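Pyridoxamine 5'-phosphate oxidase-related, FMN-binding protein (Mycobacterium smegmatis, PDB 6ECI) binds flavin-adenine dinucleotide and, as a likely FAD-sequestering member of the flavin/deazaflavin-dependent oxidoreductase family, may help protect mycobacteria against hypoxic and oxidative stress. Local coordinates at residues Val40-Thr45 against Leu95-Arg100; Ala86-Asp91 against Lys111-Arg116; Thr10-Leu15 against Thr120-Arg125; Asp14-Val19 against Trp78-Arg83. All coordinates share one frame; numbering follows the deposited sequence.

Contact 1: residues Val40-Thr45 against Leu95-Arg100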
# COMPACT_ATOMS: atom_id res chain seq x y z
N VAL B 40 10.29 -1.13 10.37
CA VAL B 40 11.02 0.02 10.89
C VAL B 40 12.15 0.34 9.93
O VAL B 40 12.59 -0.50 9.13
CB VAL B 40 11.59 -0.19 12.32
CG1 VAL B 40 10.55 -0.76 13.24
CG2 VAL B 40 12.82 -1.08 12.27
N VAL B 41 12.63 1.58 10.02
CA VAL B 41 13.73 2.07 9.19
C VAL B 41 15.02 1.97 9.99
O VAL B 41 15.07 2.41 11.15
CB VAL B 41 13.47 3.51 8.73
CG1 VAL B 41 14.65 4.03 7.94
CG2 VAL B 41 12.20 3.58 7.91
N GLN B 42 16.05 1.39 9.39
CA GLN B 42 17.36 1.25 10.02
C GLN B 42 18.43 1.57 8.99
O GLN B 42 18.65 0.78 8.06
CB GLN B 42 17.57 -0.16 10.57
CG GLN B 42 16.89 -0.45 11.89
CD GLN B 42 17.37 -1.75 12.50
OE1 GLN B 42 17.87 -2.62 11.79
NE2 GLN B 42 17.22 -1.88 13.81
N ASN B 43 19.09 2.72 9.15
CA ASN B 43 20.22 3.13 8.31
C ASN B 43 19.86 3.06 6.82
O ASN B 43 20.50 2.37 6.02
CB ASN B 43 21.45 2.27 8.60
CG ASN B 43 21.80 2.23 10.07
OD1 ASN B 43 21.88 1.16 10.67
ND2 ASN B 43 22.00 3.40 10.67
N ARG B 44 18.81 3.80 6.46
CA ARG B 44 18.32 3.86 5.09
C ARG B 44 18.06 2.45 4.54
O ARG B 44 18.42 2.13 3.40
CB ARG B 44 19.29 4.63 4.19
CG ARG B 44 19.79 5.92 4.82
CD ARG B 44 20.03 7.02 3.81
NE ARG B 44 19.67 8.32 4.37
CZ ARG B 44 19.66 9.46 3.68
NH1 ARG B 44 20.01 9.48 2.40
NH2 ARG B 44 19.31 10.59 4.28
N THR B 45 17.48 1.60 5.37
CA THR B 45 16.96 0.31 4.94
C THR B 45 15.59 0.12 5.58
O THR B 45 15.27 0.73 6.60
CB THR B 45 17.87 -0.87 5.33
OG1 THR B 45 17.80 -1.10 6.75
CG2 THR B 45 19.31 -0.60 4.94
N LEU B 95 22.30 -9.08 12.06
CA LEU B 95 21.34 -9.69 12.97
C LEU B 95 21.24 -8.90 14.27
O LEU B 95 20.14 -8.69 14.79
CB LEU B 95 21.75 -11.14 13.26
CG LEU B 95 20.68 -12.10 13.80
CD1 LEU B 95 19.59 -12.32 12.76
CD2 LEU B 95 21.31 -13.42 14.21
N ALA B 96 22.38 -8.45 14.80
CA ALA B 96 22.35 -7.69 16.05
C ALA B 96 21.62 -6.37 15.88
O ALA B 96 20.92 -5.91 16.80
CB ALA B 96 23.78 -7.46 16.55
N GLU B 97 21.76 -5.73 14.71
CA GLU B 97 21.06 -4.48 14.47
C GLU B 97 19.56 -4.71 14.32
O GLU B 97 18.75 -3.89 14.77
CB GLU B 97 21.63 -3.79 13.24
CG GLU B 97 20.93 -2.49 12.87
CD GLU B 97 21.14 -1.39 13.89
OE1 GLU B 97 22.08 -1.50 14.71
OE2 GLU B 97 20.37 -0.40 13.88
N ALA B 98 19.17 -5.83 13.71
CA ALA B 98 17.75 -6.11 13.50
C ALA B 98 17.03 -6.39 14.82
O ALA B 98 15.84 -6.10 14.95
CB ALA B 98 17.57 -7.29 12.55
N GLN B 99 17.74 -6.95 15.80
CA GLN B 99 17.10 -7.31 17.06
C GLN B 99 16.86 -6.12 17.98
O GLN B 99 16.04 -6.21 18.89
CB GLN B 99 17.93 -8.38 17.78
CG GLN B 99 18.02 -9.69 17.00
CD GLN B 99 19.01 -10.67 17.59
OE1 GLN B 99 19.78 -10.33 18.50
NE2 GLN B 99 19.00 -11.89 17.08
N ARG B 100 17.55 -5.00 17.76
CA ARG B 100 17.25 -3.78 18.49
C ARG B 100 16.07 -3.01 17.91
O ARG B 100 15.75 -1.94 18.42
CB ARG B 100 18.47 -2.86 18.54
CG ARG B 100 19.81 -3.55 18.67
CD ARG B 100 20.97 -2.55 18.80
NE ARG B 100 20.70 -1.27 18.14
CZ ARG B 100 20.23 -0.18 18.75
NH1 ARG B 100 19.96 -0.21 20.05
NH2 ARG B 100 20.03 0.93 18.07

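Contact 2: residues Ala86-Asp91 against Lys111-Arg116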
# COMPACT_ATOMS: atom_id res chain seq x y z
N ALA B 86 14.93 -7.04 -1.77
CA ALA B 86 14.71 -7.63 -0.45
C ALA B 86 15.75 -8.71 -0.22
O ALA B 86 15.86 -9.66 -1.00
CB ALA B 86 13.30 -8.20 -0.33
N ARG B 87 16.52 -8.57 0.86
CA ARG B 87 17.57 -9.52 1.20
C ARG B 87 17.41 -9.93 2.65
O ARG B 87 17.16 -9.08 3.52
CB ARG B 87 18.96 -8.90 0.97
CG ARG B 87 19.18 -8.37 -0.45
CD ARG B 87 20.13 -9.26 -1.25
NE ARG B 87 19.46 -10.04 -2.29
CZ ARG B 87 19.66 -9.88 -3.59
NH1 ARG B 87 20.50 -8.96 -4.04
NH2 ARG B 87 19.00 -10.64 -4.46
N THR B 88 17.54 -11.22 2.92
CA THR B 88 17.43 -11.69 4.29
C THR B 88 18.67 -11.29 5.09
O THR B 88 19.75 -11.03 4.54
CB THR B 88 17.24 -13.21 4.35
OG1 THR B 88 18.49 -13.86 4.08
CG2 THR B 88 16.22 -13.65 3.32
N VAL B 89 18.51 -11.25 6.41
CA VAL B 89 19.58 -10.87 7.32
C VAL B 89 20.37 -12.12 7.68
O VAL B 89 19.89 -12.99 8.41
CB VAL B 89 19.01 -10.18 8.57
CG1 VAL B 89 20.08 -10.04 9.63
CG2 VAL B 89 18.43 -8.83 8.20
N ARG B 90 21.59 -12.22 7.15
CA ARG B 90 22.43 -13.41 7.26
C ARG B 90 23.81 -13.05 7.80
O ARG B 90 24.84 -13.43 7.23
CB ARG B 90 22.59 -14.10 5.90
CG ARG B 90 21.50 -15.09 5.53
CD ARG B 90 21.38 -15.20 4.02
NE ARG B 90 22.66 -14.93 3.36
CZ ARG B 90 22.86 -13.95 2.49
NH1 ARG B 90 21.86 -13.13 2.17
NH2 ARG B 90 24.06 -13.78 1.94
N ASP B 91 23.85 -12.31 8.90
CA ASP B 91 25.13 -11.77 9.35
C ASP B 91 25.00 -11.32 10.79
O ASP B 91 23.99 -10.74 11.18
CB ASP B 91 25.55 -10.59 8.45
CG ASP B 91 26.99 -10.20 8.65
OD1 ASP B 91 27.73 -10.95 9.31
OD2 ASP B 91 27.37 -9.14 8.12
N LYS B 111 10.12 -18.23 15.74
CA LYS B 111 10.78 -18.31 14.45
C LYS B 111 11.01 -16.90 13.92
O LYS B 111 10.08 -16.09 13.86
CB LYS B 111 9.94 -19.13 13.49
CG LYS B 111 9.90 -18.72 12.02
CD LYS B 111 11.20 -19.01 11.32
CE LYS B 111 11.49 -20.49 11.39
NZ LYS B 111 10.63 -21.36 10.60
N THR B 112 12.24 -16.61 13.56
CA THR B 112 12.58 -15.29 13.05
C THR B 112 13.07 -15.42 11.61
O THR B 112 13.69 -16.43 11.24
CB THR B 112 13.62 -14.60 13.96
OG1 THR B 112 13.54 -13.18 13.80
CG2 THR B 112 15.04 -15.09 13.68
N HIS B 113 12.73 -14.43 10.80
CA HIS B 113 13.19 -14.34 9.41
C HIS B 113 13.25 -12.86 9.09
O HIS B 113 12.28 -12.28 8.59
CB HIS B 113 12.29 -15.11 8.46
CG HIS B 113 12.91 -15.33 7.11
ND1 HIS B 113 12.40 -16.23 6.20
CD2 HIS B 113 14.00 -14.78 6.53
CE1 HIS B 113 13.16 -16.22 5.11
NE2 HIS B 113 14.13 -15.35 5.29
N TRP B 114 14.39 -12.24 9.38
CA TRP B 114 14.56 -10.82 9.16
C TRP B 114 14.87 -10.55 7.69
O TRP B 114 15.72 -11.22 7.09
CB TRP B 114 15.69 -10.27 10.03
CG TRP B 114 15.48 -10.43 11.50
CD1 TRP B 114 15.96 -11.43 12.30
CD2 TRP B 114 14.73 -9.57 12.35
NE1 TRP B 114 15.55 -11.24 13.59
CE2 TRP B 114 14.79 -10.10 13.66
CE3 TRP B 114 14.00 -8.39 12.15
CZ2 TRP B 114 14.16 -9.50 14.74
CZ3 TRP B 114 13.37 -7.80 13.23
CH2 TRP B 114 13.46 -8.35 14.51
N VAL B 115 14.18 -9.57 7.11
CA VAL B 115 14.40 -9.15 5.74
C VAL B 115 14.57 -7.64 5.72
O VAL B 115 13.93 -6.93 6.50
CB VAL B 115 13.23 -9.58 4.82
CG1 VAL B 115 13.53 -9.27 3.36
CG2 VAL B 115 12.91 -11.06 5.00
N ARG B 116 15.45 -7.16 4.85
CA ARG B 116 15.64 -5.73 4.63
C ARG B 116 15.44 -5.40 3.16
O ARG B 116 15.90 -6.14 2.29
CB ARG B 116 17.04 -5.26 5.06
CG ARG B 116 17.30 -5.24 6.55
CD ARG B 116 18.66 -4.61 6.83
NE ARG B 116 19.16 -4.94 8.16
CZ ARG B 116 18.90 -4.25 9.26
NH1 ARG B 116 18.12 -3.18 9.21
NH2 ARG B 116 19.41 -4.64 10.42

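Contact 3: residues Thr10-Leu15 against Thr120-Arg125. With FAD (flavin-adenine dinucleotide), chain C.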
# COMPACT_ATOMS: atom_id res chain seq x y z
N THR B 10 16.33 12.88 2.71
CA THR B 10 16.37 12.98 4.16
C THR B 10 14.98 13.15 4.75
O THR B 10 14.73 12.72 5.89
CB THR B 10 17.29 14.13 4.59
OG1 THR B 10 17.33 14.20 6.03
CG2 THR B 10 16.79 15.46 4.04
N GLU B 11 14.06 13.76 4.01
CA GLU B 11 12.68 13.86 4.48
C GLU B 11 11.97 12.52 4.38
O GLU B 11 11.22 12.13 5.29
CB GLU B 11 11.93 14.93 3.70
CG GLU B 11 12.61 16.30 3.69
CD GLU B 11 12.07 17.23 2.62
OE1 GLU B 11 11.15 18.01 2.91
OE2 GLU B 11 12.57 17.18 1.48
N CYS B 12 12.22 11.78 3.29
CA CYS B 12 11.54 10.50 3.08
C CYS B 12 11.90 9.50 4.17
O CYS B 12 11.02 8.87 4.77
CB CYS B 12 11.88 9.95 1.70
SG CYS B 12 11.34 10.95 0.30
N TRP B 13 13.20 9.32 4.43
CA TRP B 13 13.63 8.32 5.39
C TRP B 13 13.12 8.62 6.79
O TRP B 13 12.85 7.70 7.57
CB TRP B 13 15.15 8.20 5.40
CG TRP B 13 15.70 7.51 4.18
CD1 TRP B 13 16.42 8.07 3.17
CD2 TRP B 13 15.55 6.13 3.85
NE1 TRP B 13 16.73 7.13 2.23
CE2 TRP B 13 16.21 5.92 2.62
CE3 TRP B 13 14.92 5.05 4.47
CZ2 TRP B 13 16.26 4.68 2.00
CZ3 TRP B 13 14.97 3.81 3.85
CH2 TRP B 13 15.64 3.63 2.63
N ASP B 14 12.96 9.91 7.13
CA ASP B 14 12.39 10.26 8.43
C ASP B 14 10.87 10.13 8.42
O ASP B 14 10.29 9.62 9.39
CB ASP B 14 12.81 11.67 8.83
CG ASP B 14 14.16 11.70 9.53
OD1 ASP B 14 14.52 10.68 10.16
OD2 ASP B 14 14.85 12.73 9.45
N LEU B 15 10.22 10.58 7.35
CA LEU B 15 8.77 10.43 7.25
C LEU B 15 8.37 8.97 7.38
O LEU B 15 7.32 8.65 7.96
CB LEU B 15 8.27 11.01 5.93
CG LEU B 15 8.11 12.53 5.88
CD1 LEU B 15 7.62 12.97 4.52
CD2 LEU B 15 7.18 13.02 6.97
N THR B 120 17.40 0.97 -3.87
CA THR B 120 18.05 1.44 -5.08
C THR B 120 17.57 2.84 -5.48
O THR B 120 18.25 3.52 -6.25
CB THR B 120 17.81 0.44 -6.23
OG1 THR B 120 19.07 0.02 -6.77
CG2 THR B 120 16.93 1.03 -7.34
N GLN B 121 16.44 3.27 -4.93
CA GLN B 121 15.86 4.58 -5.19
C GLN B 121 14.78 4.84 -4.14
O GLN B 121 14.03 3.93 -3.79
CB GLN B 121 15.27 4.64 -6.60
CG GLN B 121 14.55 5.94 -6.94
CD GLN B 121 13.87 5.89 -8.30
OE1 GLN B 121 13.08 4.98 -8.57
NE2 GLN B 121 14.17 6.86 -9.15
N ILE B 122 14.73 6.07 -3.64
CA ILE B 122 13.66 6.49 -2.74
C ILE B 122 13.13 7.83 -3.23
O ILE B 122 13.91 8.72 -3.57
CB ILE B 122 14.12 6.57 -1.27
CG1 ILE B 122 12.94 6.92 -0.36
CG2 ILE B 122 15.26 7.57 -1.10
CD1 ILE B 122 13.19 6.65 1.11
N THR B 123 11.81 7.96 -3.28
CA THR B 123 11.16 9.20 -3.69
C THR B 123 9.99 9.47 -2.76
O THR B 123 9.49 8.57 -2.09
CB THR B 123 10.66 9.15 -5.15
OG1 THR B 123 9.80 8.02 -5.32
CG2 THR B 123 11.84 9.03 -6.11
N GLY B 124 9.56 10.72 -2.72
CA GLY B 124 8.49 11.12 -1.83
C GLY B 124 7.76 12.34 -2.35
O GLY B 124 8.35 13.22 -2.99
N ARG B 125 6.46 12.39 -2.08
CA ARG B 125 5.61 13.47 -2.54
C ARG B 125 4.78 14.01 -1.39
O ARG B 125 4.42 13.27 -0.47
CB ARG B 125 4.68 13.03 -3.67
CG ARG B 125 5.38 12.59 -4.94
CD ARG B 125 5.92 13.75 -5.73
NE ARG B 125 6.50 13.30 -6.99
CZ ARG B 125 5.81 13.17 -8.11
NH1 ARG B 125 4.52 13.48 -8.13
NH2 ARG B 125 6.41 12.75 -9.22
PA FAD C . 5.52 11.27 -12.27
O1A FAD C . 6.06 12.62 -12.00
O2A FAD C . 5.46 10.87 -13.75
O5B FAD C . 6.30 10.16 -11.47
C5B FAD C . 7.74 10.06 -11.53
C4B FAD C . 8.21 9.18 -10.41
O4B FAD C . 7.95 9.83 -9.15
C3B FAD C . 7.51 7.83 -10.29
O3B FAD C . 8.12 6.86 -11.14
C2B FAD C . 7.70 7.49 -8.81
O2B FAD C . 8.92 6.81 -8.56
C1B FAD C . 7.68 8.87 -8.14
N9A FAD C . 6.42 9.20 -7.51
C8A FAD C . 5.28 9.68 -8.10
N7A FAD C . 4.28 9.88 -7.28
C5A FAD C . 4.80 9.50 -6.04
C6A FAD C . 4.24 9.47 -4.76
N6A FAD C . 2.99 9.84 -4.47
N1A FAD C . 5.03 9.04 -3.74
C2A FAD C . 6.28 8.66 -4.02
N3A FAD C . 6.91 8.64 -5.19
C4A FAD C . 6.11 9.08 -6.18
N1 FAD C . -3.35 11.70 -7.05
C2 FAD C . -4.63 11.70 -7.53
O2 FAD C . -4.87 11.75 -8.74
N3 FAD C . -5.69 11.66 -6.65
C4 FAD C . -5.61 11.60 -5.27
O4 FAD C . -6.63 11.56 -4.59
C4X FAD C . -4.25 11.60 -4.77
N5 FAD C . -4.07 11.56 -3.48
C5X FAD C . -2.77 11.56 -3.01
C6 FAD C . -2.56 11.51 -1.63
C7 FAD C . -1.27 11.51 -1.10
C7M FAD C . -1.08 11.46 0.39
C8 FAD C . -0.16 11.56 -1.97
C8M FAD C . 1.24 11.56 -1.43
C9 FAD C . -0.37 11.60 -3.35
C9A FAD C . -1.66 11.61 -3.87
N10 FAD C . -1.90 11.66 -5.25
C10 FAD C . -3.18 11.66 -5.74
C1' FAD C . -0.79 11.69 -6.21
C2' FAD C . -0.49 10.32 -6.80
O2' FAD C . -0.34 9.36 -5.76
C3' FAD C . 0.81 10.39 -7.61
O3' FAD C . 1.76 11.16 -6.90
C4' FAD C . 0.64 10.99 -9.01
O4' FAD C . -0.45 10.35 -9.68
C5' FAD C . 1.90 10.87 -9.84
O5' FAD C . 1.70 11.55 -11.10
P FAD C . 2.90 12.21 -11.86
O1P FAD C . 3.33 13.48 -11.12
O2P FAD C . 2.59 12.38 -13.30
O3P FAD C . 4.05 11.14 -11.68

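Contact 4: residues Asp14-Val19 against Trp78-Arg83. With FAD (flavin-adenine dinucleotide), chain C.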
# COMPACT_ATOMS: atom_id res chain seq x y z
N ASP B 14 12.96 9.91 7.13
CA ASP B 14 12.39 10.26 8.43
C ASP B 14 10.87 10.13 8.42
O ASP B 14 10.29 9.62 9.39
CB ASP B 14 12.81 11.67 8.83
CG ASP B 14 14.16 11.70 9.53
OD1 ASP B 14 14.52 10.68 10.16
OD2 ASP B 14 14.85 12.73 9.45
N LEU B 15 10.22 10.58 7.35
CA LEU B 15 8.77 10.43 7.25
C LEU B 15 8.37 8.97 7.38
O LEU B 15 7.32 8.65 7.96
CB LEU B 15 8.27 11.01 5.93
CG LEU B 15 8.11 12.53 5.88
CD1 LEU B 15 7.62 12.97 4.52
CD2 LEU B 15 7.18 13.02 6.97
N LEU B 16 9.19 8.05 6.85
CA LEU B 16 8.91 6.63 7.01
C LEU B 16 8.93 6.21 8.47
O LEU B 16 8.20 5.30 8.87
CB LEU B 16 9.92 5.81 6.21
CG LEU B 16 9.72 5.78 4.70
CD1 LEU B 16 10.72 4.85 4.04
CD2 LEU B 16 8.30 5.36 4.38
N LYS B 17 9.76 6.87 9.29
CA LYS B 17 9.84 6.52 10.71
C LYS B 17 8.63 6.99 11.50
O LYS B 17 8.51 6.63 12.68
CB LYS B 17 11.11 7.11 11.33
CG LYS B 17 12.39 6.69 10.64
CD LYS B 17 13.46 6.36 11.66
CE LYS B 17 14.84 6.44 11.04
NZ LYS B 17 15.15 7.82 10.58
N SER B 18 7.73 7.77 10.90
CA SER B 18 6.56 8.28 11.61
C SER B 18 5.39 7.31 11.59
O SER B 18 4.40 7.55 12.30
CB SER B 18 6.12 9.61 11.01
OG SER B 18 5.48 9.43 9.76
N VAL B 19 5.45 6.23 10.80
CA VAL B 19 4.35 5.27 10.68
C VAL B 19 4.92 3.86 10.74
O VAL B 19 6.06 3.62 10.33
CB VAL B 19 3.53 5.48 9.38
CG1 VAL B 19 2.98 6.90 9.31
CG2 VAL B 19 4.38 5.17 8.15
N TRP B 78 1.37 12.82 2.69
CA TRP B 78 2.65 12.51 2.07
C TRP B 78 2.70 11.01 1.79
O TRP B 78 1.93 10.23 2.35
CB TRP B 78 3.83 12.90 2.98
CG TRP B 78 3.82 12.18 4.29
CD1 TRP B 78 3.28 12.62 5.46
CD2 TRP B 78 4.35 10.87 4.56
NE1 TRP B 78 3.44 11.68 6.44
CE2 TRP B 78 4.09 10.59 5.91
CE3 TRP B 78 5.01 9.92 3.79
CZ2 TRP B 78 4.48 9.40 6.51
CZ3 TRP B 78 5.39 8.73 4.38
CH2 TRP B 78 5.13 8.48 5.73
N SER B 79 3.63 10.62 0.92
CA SER B 79 3.89 9.21 0.68
C SER B 79 5.34 9.05 0.25
O SER B 79 5.93 9.96 -0.34
CB SER B 79 2.95 8.62 -0.37
OG SER B 79 3.24 9.13 -1.66
N VAL B 80 5.90 7.88 0.55
CA VAL B 80 7.27 7.54 0.21
C VAL B 80 7.25 6.18 -0.48
O VAL B 80 6.58 5.26 -0.02
CB VAL B 80 8.18 7.51 1.45
CG1 VAL B 80 9.55 6.95 1.11
CG2 VAL B 80 8.31 8.90 2.04
N ILE B 81 7.98 6.07 -1.60
CA ILE B 81 8.11 4.82 -2.34
C ILE B 81 9.59 4.47 -2.42
O ILE B 81 10.41 5.30 -2.85
CB ILE B 81 7.49 4.92 -3.74
CG1 ILE B 81 6.01 5.27 -3.65
CG2 ILE B 81 7.67 3.61 -4.49
CD1 ILE B 81 5.36 5.50 -5.00
N VAL B 82 9.93 3.25 -2.03
CA VAL B 82 11.29 2.74 -2.07
C VAL B 82 11.35 1.62 -3.10
O VAL B 82 10.64 0.62 -2.98
CB VAL B 82 11.76 2.24 -0.70
CG1 VAL B 82 13.07 1.48 -0.82
CG2 VAL B 82 11.90 3.41 0.27
N ARG B 83 12.20 1.79 -4.12
CA ARG B 83 12.54 0.71 -5.04
C ARG B 83 13.85 0.09 -4.59
O ARG B 83 14.84 0.80 -4.41
CB ARG B 83 12.66 1.22 -6.48
CG ARG B 83 11.43 1.92 -7.01
CD ARG B 83 11.26 1.70 -8.51
NE ARG B 83 10.22 2.56 -9.07
CZ ARG B 83 9.05 2.13 -9.53
NH1 ARG B 83 8.75 0.84 -9.51
NH2 ARG B 83 8.17 3.00 -10.01
PA FAD C . 5.52 11.27 -12.27
O1A FAD C . 6.06 12.62 -12.00
O2A FAD C . 5.46 10.87 -13.75
O5B FAD C . 6.30 10.16 -11.47
C5B FAD C . 7.74 10.06 -11.53
C4B FAD C . 8.21 9.18 -10.41
O4B FAD C . 7.95 9.83 -9.15
C3B FAD C . 7.51 7.83 -10.29
O3B FAD C . 8.12 6.86 -11.14
C2B FAD C . 7.70 7.49 -8.81
O2B FAD C . 8.92 6.81 -8.56
C1B FAD C . 7.68 8.87 -8.14
N9A FAD C . 6.42 9.20 -7.51
C8A FAD C . 5.28 9.68 -8.10
N7A FAD C . 4.28 9.88 -7.28
C5A FAD C . 4.80 9.50 -6.04
C6A FAD C . 4.24 9.47 -4.76
N6A FAD C . 2.99 9.84 -4.47
N1A FAD C . 5.03 9.04 -3.74
C2A FAD C . 6.28 8.66 -4.02
N3A FAD C . 6.91 8.64 -5.19
C4A FAD C . 6.11 9.08 -6.18
N1 FAD C . -3.35 11.70 -7.05
C2 FAD C . -4.63 11.70 -7.53
O2 FAD C . -4.87 11.75 -8.74
N3 FAD C . -5.69 11.66 -6.65
C4 FAD C . -5.61 11.60 -5.27
O4 FAD C . -6.63 11.56 -4.59
C4X FAD C . -4.25 11.60 -4.77
N5 FAD C . -4.07 11.56 -3.48
C5X FAD C . -2.77 11.56 -3.01
C6 FAD C . -2.56 11.51 -1.63
C7 FAD C . -1.27 11.51 -1.10
C7M FAD C . -1.08 11.46 0.39
C8 FAD C . -0.16 11.56 -1.97
C8M FAD C . 1.24 11.56 -1.43
C9 FAD C . -0.37 11.60 -3.35
C9A FAD C . -1.66 11.61 -3.87
N10 FAD C . -1.90 11.66 -5.25
C10 FAD C . -3.18 11.66 -5.74
C1' FAD C . -0.79 11.69 -6.21
C2' FAD C . -0.49 10.32 -6.80
O2' FAD C . -0.34 9.36 -5.76
C3' FAD C . 0.81 10.39 -7.61
O3' FAD C . 1.76 11.16 -6.90
C4' FAD C . 0.64 10.99 -9.01
O4' FAD C . -0.45 10.35 -9.68
C5' FAD C . 1.90 10.87 -9.84
O5' FAD C . 1.70 11.55 -11.10
P FAD C . 2.90 12.21 -11.86
O1P FAD C . 3.33 13.48 -11.12
O2P FAD C . 2.59 12.38 -13.30
O3P FAD C . 4.05 11.14 -11.68

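Contact 1: residues Val40-Thr45 against Leu95-Arg100
Gln42 reaches from a hairpin turn to the helix bearing Glu97, and the one hydrogen bond across the contact runs from its NE2 to the backbone O of Glu97 at 2.7 Å. The N-H...O angle is 153°, but the donor stands 42° above the carbonyl plane. The amide can span the gap because its chain is extended beyond CG, with CD anti. The other end of the same amide is also in use: OE1 is bonded to NH1 of Arg116, so both polar ends of this buried group have partners and its rotation is fixed.

Van der Waals contacts follow the same path. The side chains of Gln42 and Glu97 approach tip to tip, their amide and carboxylate planes 49° apart. Gln42 OE1 lies beside Glu97 CG, and the flank of the amide passes Ala98, with Gln42 OE1 3.9 Å from Ala98 CA.

Charge and looser polar proximity lie further out. Asn43 OD1 is 3.9 Å from Glu97 OE2, a distance that makes it a neighbour and no more. Within the helical segment, Arg100 NE lies 3.7 Å from Glu97 OE1, a long salt bridge approached at the edge of the guanidinium.

The turn itself is closed by the backbone bond Gln42 N to Thr45 O at 3.0 Å, with Asn43 and Arg44 both at positive phi, a two-residue beta-hairpin connection. It joins strands 31-41 and 46-49; helix 92-99 packs beside this hairpin through Ala98 on Leu47, while Ala98 and Leu95 also rest on Trp114 of strand 114-119, and helix 9-16 touches Val41 through Trp13 and Leu16.

Contact 2: residues Ala86-Asp91 against Lys111-Arg116
Ala86 meets Val115 through methyl groups, Ala86 CB lying 3.8 Å from Val115 CG1. Next, Arg87 forms an antiparallel hydrogen-bonded pair with Arg116: Arg87 N to Arg116 O and Arg116 N to Arg87 O both measure 2.9 Å, at 168° and 172°. The side chains of this pair share one face of the sheet, and Arg87 NE goes on to Asn62. Thr88 is paired with Val115 as the following non-hydrogen-bonded pair, their CA atoms 4.2 Å apart and their side chains on the other face. This alternation, with strand directions 147° apart, marks strands 77-88 and 114-119 as neighbours in the curled antiparallel sheet of the FMN-binding split-barrel family. From Thr88, CG2 comes up to the rim of the His113 imidazole, near its plane, 3.3 Å from His113 NE2; His113 also touches Thr50, an FAD-binding residue. Val89 has left the strand yet keeps one ladder bond, Val89 N to Trp114 O at 2.9 Å. Its side chain lies beside that of Trp114, Val89 CG2 being 3.6 Å from Trp114 CB, and the same methyl approaches the extended Arg116 chain, whose NE makes a salt bridge with Asp94 of helix 92-99.

Contact 3: residues Thr10-Leu15 against Thr120-Arg125
Ile122 CD1 sits over the face of the Trp13 indole, 3.6 Å from the centroid of its five-membered ring and 18° off the ring normal, a CH-pi contact. The same methyl also meets Cys12, Ile122 CD1 lying 3.6 Å from Cys12 CB, so one carbon touches both helix residues. What carries CD1 to them is an extended isoleucine, CG1 anti to the backbone N (chi1 -176°) and CD1 anti in turn. Beside it, Cys12 SG rests on the strand backbone, 3.5 Å from Gly124 N, and the CA atoms of Cys12 and Gly124 approach to 5.8 Å.

One step outward, the strand's other side faces FAD. Thr123 OG1 donates to the adenine N3A at 3.0 Å. Arg125 lays its guanidinium against the adenine C8A and holds both phosphates, NH2 to FAD O1A at 2.8 Å and NH1 to FAD O1P at 3.2 Å; its single delocalised positive charge would be expected to offset part of theirs. The pocket is completed by the second subunit, with bonds from Asn38 and Lys55 among others.

The axes of helix segment 10-15 and strand segment 121-125 stand 84° apart; Cys12 and Ile122 also touch Val80 of the adjacent strand 77-88.

Contact 4: residues Asp14-Val19 against Trp78-Arg83
The Trp78 indole carries Leu15 over one face: Leu15 CB stands 3.9 Å from the centroid of the six-membered ring, only 5° off its normal, a CH-pi contact. Leu15 CD1 continues over the same face on the pyrrole side, 3.9 Å from Trp78 CD2. At the far end of the ring, Val19 meets Trp78 tip to tip, with Val19 CG1 4.0 Å from Trp78 CZ2, and Ser18 OG approaches obliquely. A chi1 of 61° sets Trp78 CG between the backbone N and the carbonyl carbon.

Near that ring end, the Leu15 carbonyl is gripped twice by Ser18. Ser18 OG donates to Leu15 O at 2.7 Å, in the carbonyl plane and on a lone pair, and Ser18 N donates to the same oxygen. These bonds accompany the turn that follows, Leu16 to Val19 being a type I beta turn.

Further along the strand, Leu16 crosses Val80 obliquely, Leu16 CD2 being 3.6 Å from Val80 CB, and Leu16 CD1 lies 4.2 Å from Val82 CG2. Alternate residues turn to the other side: Ser79 OG donates to the adenine N1A of FAD at 2.7 Å, and Ile81 CG1 lies 3.4 Å from FAD C2A. There Ser79 and Ile81 also pack on Pro36 and Ile34 of the second subunit.

Helix 9-16 and the turn after it pack on the face of strand 77-88 that bears Trp78, Val80 and Val82. Leu16 also touches Val41 of strand 31-41, and Val80 and Val82 meet Ile122 of the neighbouring strand 121-127.

Contacts 3 and 4 lie together, centres about 6 Å apart, sharing helix 9-16 and using the neighbouring strands 121-127 and 77-88; both touch the same FAD. Contacts 1 and 2 form a second cluster, centres about 10 Å apart, joined through Gln42 and Arg116 and by helix 92-99, which follows strand 77-88 in the chain. Contact 2 is about 21 Å from contact 4, yet both use strand 77-88, on opposite sides of the chain's centre. Along the chain, contacts 1 and 2 are nested inside the loop that contact 3 closes. One antiparallel sheet thus carries helices 9-16 and 92-99, and the second subunit completes the FAD pocket.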